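Local atomic coordinates of putative transcriptional regulator (Clostridium difficile, PDB entry 3QI7), a protein that is of unknown function but has a periplasmic-binding-protein-like fold and may bind a small ligand such as a sugar. Residues A[28-33]-A[275-280]. Sequence-based numbering, arbitrary orientation. Where two conformers were deposited one is given.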
# COMPACT_ATOMS: atom_id res chain seq x y z
N GLN A 28 -7.79 -5.09 0.98
CA GLN A 28 -7.44 -5.48 2.33
C GLN A 28 -8.33 -6.63 2.82
O GLN A 28 -7.85 -7.61 3.44
CB GLN A 28 -7.57 -4.29 3.30
CG GLN A 28 -6.59 -3.16 3.03
CD GLN A 28 -7.17 -2.04 2.16
OE1 GLN A 28 -7.80 -2.25 1.06
NE2 GLN A 28 -6.99 -0.84 2.64
N TYR A 29 -9.64 -6.51 2.54
CA TYR A 29 -10.62 -7.49 3.04
C TYR A 29 -10.36 -8.87 2.44
O TYR A 29 -10.25 -9.90 3.17
CB TYR A 29 -12.03 -7.01 2.72
CG TYR A 29 -13.11 -7.88 3.33
CD1 TYR A 29 -13.46 -9.11 2.76
CD2 TYR A 29 -13.79 -7.46 4.47
CE1 TYR A 29 -14.42 -9.91 3.33
CE2 TYR A 29 -14.78 -8.25 5.01
CZ TYR A 29 -15.09 -9.47 4.44
OH TYR A 29 -16.08 -10.26 5.01
N ASN A 30 -10.23 -8.90 1.12
CA ASN A 30 -10.00 -10.15 0.42
C ASN A 30 -8.62 -10.76 0.66
O ASN A 30 -8.52 -11.99 0.65
CB ASN A 30 -10.31 -10.01 -1.07
CG ASN A 30 -11.81 -9.95 -1.36
OD1 ASN A 30 -12.64 -10.26 -0.51
ND2 ASN A 30 -12.16 -9.58 -2.59
N MSE A 31 -7.57 -9.96 0.87
CA MSE A 31 -6.26 -10.52 1.21
C MSE A 31 -6.32 -11.27 2.55
O MSE A 31 -5.83 -12.40 2.66
CB MSE A 31 -5.16 -9.45 1.23
CG MSE A 31 -3.80 -9.92 1.82
SE MSE A 31 -3.07 -11.52 0.96
CE MSE A 31 -3.18 -10.88 -0.89
N VAL A 32 -6.92 -10.64 3.57
CA VAL A 32 -7.12 -11.30 4.87
C VAL A 32 -7.91 -12.61 4.72
O VAL A 32 -7.55 -13.65 5.30
CB VAL A 32 -7.83 -10.33 5.86
CG1 VAL A 32 -8.18 -11.03 7.13
CG2 VAL A 32 -6.92 -9.11 6.17
N GLU A 33 -8.95 -12.60 3.89
CA GLU A 33 -9.74 -13.81 3.67
C GLU A 33 -8.91 -14.90 3.03
O GLU A 33 -9.06 -16.08 3.39
CB GLU A 33 -11.00 -13.52 2.83
CG GLU A 33 -12.10 -12.82 3.62
CD GLU A 33 -12.53 -13.61 4.86
OE1 GLU A 33 -12.94 -14.79 4.71
OE2 GLU A 33 -12.44 -13.07 6.00
N ASP A 275 -8.84 -14.93 -9.56
CA ASP A 275 -7.50 -14.43 -9.84
C ASP A 275 -7.23 -13.04 -9.25
O ASP A 275 -6.15 -12.53 -9.42
CB ASP A 275 -7.25 -14.37 -11.36
CG ASP A 275 -7.10 -15.76 -12.01
OD1 ASP A 275 -6.66 -16.72 -11.35
OD2 ASP A 275 -7.42 -15.87 -13.21
N ALA A 276 -8.22 -12.44 -8.57
CA ALA A 276 -8.13 -11.01 -8.21
C ALA A 276 -6.99 -10.65 -7.28
O ALA A 276 -6.56 -9.49 -7.26
CB ALA A 276 -9.44 -10.52 -7.62
N GLN A 277 -6.51 -11.65 -6.51
CA GLN A 277 -5.38 -11.50 -5.59
C GLN A 277 -4.15 -12.27 -6.11
O GLN A 277 -3.16 -12.39 -5.40
CB GLN A 277 -5.74 -12.00 -4.17
CG GLN A 277 -6.59 -11.07 -3.29
CD GLN A 277 -8.03 -10.95 -3.78
OE1 GLN A 277 -8.51 -9.86 -4.14
NE2 GLN A 277 -8.72 -12.08 -3.82
N ASN A 278 -4.20 -12.81 -7.33
CA ASN A 278 -3.03 -13.46 -7.91
C ASN A 278 -2.21 -12.38 -8.66
O ASN A 278 -2.28 -12.24 -9.88
CB ASN A 278 -3.42 -14.61 -8.82
CG ASN A 278 -2.22 -15.44 -9.25
OD1 ASN A 278 -1.10 -14.95 -9.35
ND2 ASN A 278 -2.47 -16.69 -9.54
N TYR A 279 -1.44 -11.61 -7.91
CA TYR A 279 -0.76 -10.45 -8.49
C TYR A 279 0.31 -10.84 -9.51
O TYR A 279 0.53 -10.10 -10.46
CB TYR A 279 -0.20 -9.56 -7.39
CG TYR A 279 -1.29 -9.06 -6.49
CD1 TYR A 279 -2.28 -8.23 -6.98
CD2 TYR A 279 -1.36 -9.45 -5.15
CE1 TYR A 279 -3.31 -7.80 -6.18
CE2 TYR A 279 -2.40 -9.00 -4.33
CZ TYR A 279 -3.35 -8.18 -4.84
OH TYR A 279 -4.39 -7.74 -4.06
N ASP A 280 0.97 -11.99 -9.35
CA ASP A 280 1.99 -12.40 -10.33
C ASP A 280 1.36 -12.69 -11.70
O ASP A 280 1.93 -12.37 -12.73
CB ASP A 280 2.75 -13.63 -9.87
CG ASP A 280 3.62 -13.35 -8.67
OD1 ASP A 280 3.89 -12.16 -8.37
OD2 ASP A 280 4.01 -14.30 -8.00
O HOH W 1 -10.75 -8.97 -4.59
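The phenol ring of Tyr279 meets Met31, a selenomethionine, along its edge: in one of two modelled conformers, the methyl CE of Met31 lies near the ring plane, 4.0 Å from Tyr279 CE2. One face of the same ring carries the backbone of the turn just before its helix, with Gln277 C 4.0 Å above the plane and over the ring centre. With CG set opposite the backbone N (chi1 170°), the Met31 chain bends at both following torsions, which carries the methyl towards the loop and also brings it to 4.2 Å from Gln277 CG; both methyl contacts are tentative, since they rest on that one conformer. The second pair of flat groups is the amides of Asn30 and Gln277, whose planes stand 63° apart while the side chains cross at about a right angle. Rather than the two amides pairing directly, the Gln277 group lies against the Asn30 methylene, Gln277 OE1 reaching Asn30 CB at 3.6 Å. A water joins the polar ends, accepting from Asn30 ND2 and donating to Gln277 OE1, but at 2.5 Å each both bonds are improbably short and its exact position is uncertain. The contact thus divides into a polar side with a bridging water and an apolar side, where Ala308 of helix 306-324 touches both Met31 and Tyr279. Gln277 sits in a type I turn from Asp275 to Asn278, and Asn278 OD1 N-caps the following helix through Lys281 N. Helix 26-42, following strand 13-19 of a mixed sheet, thus meets the capped start of helix 279-292 within a periplasmic-binding-protein-like fold.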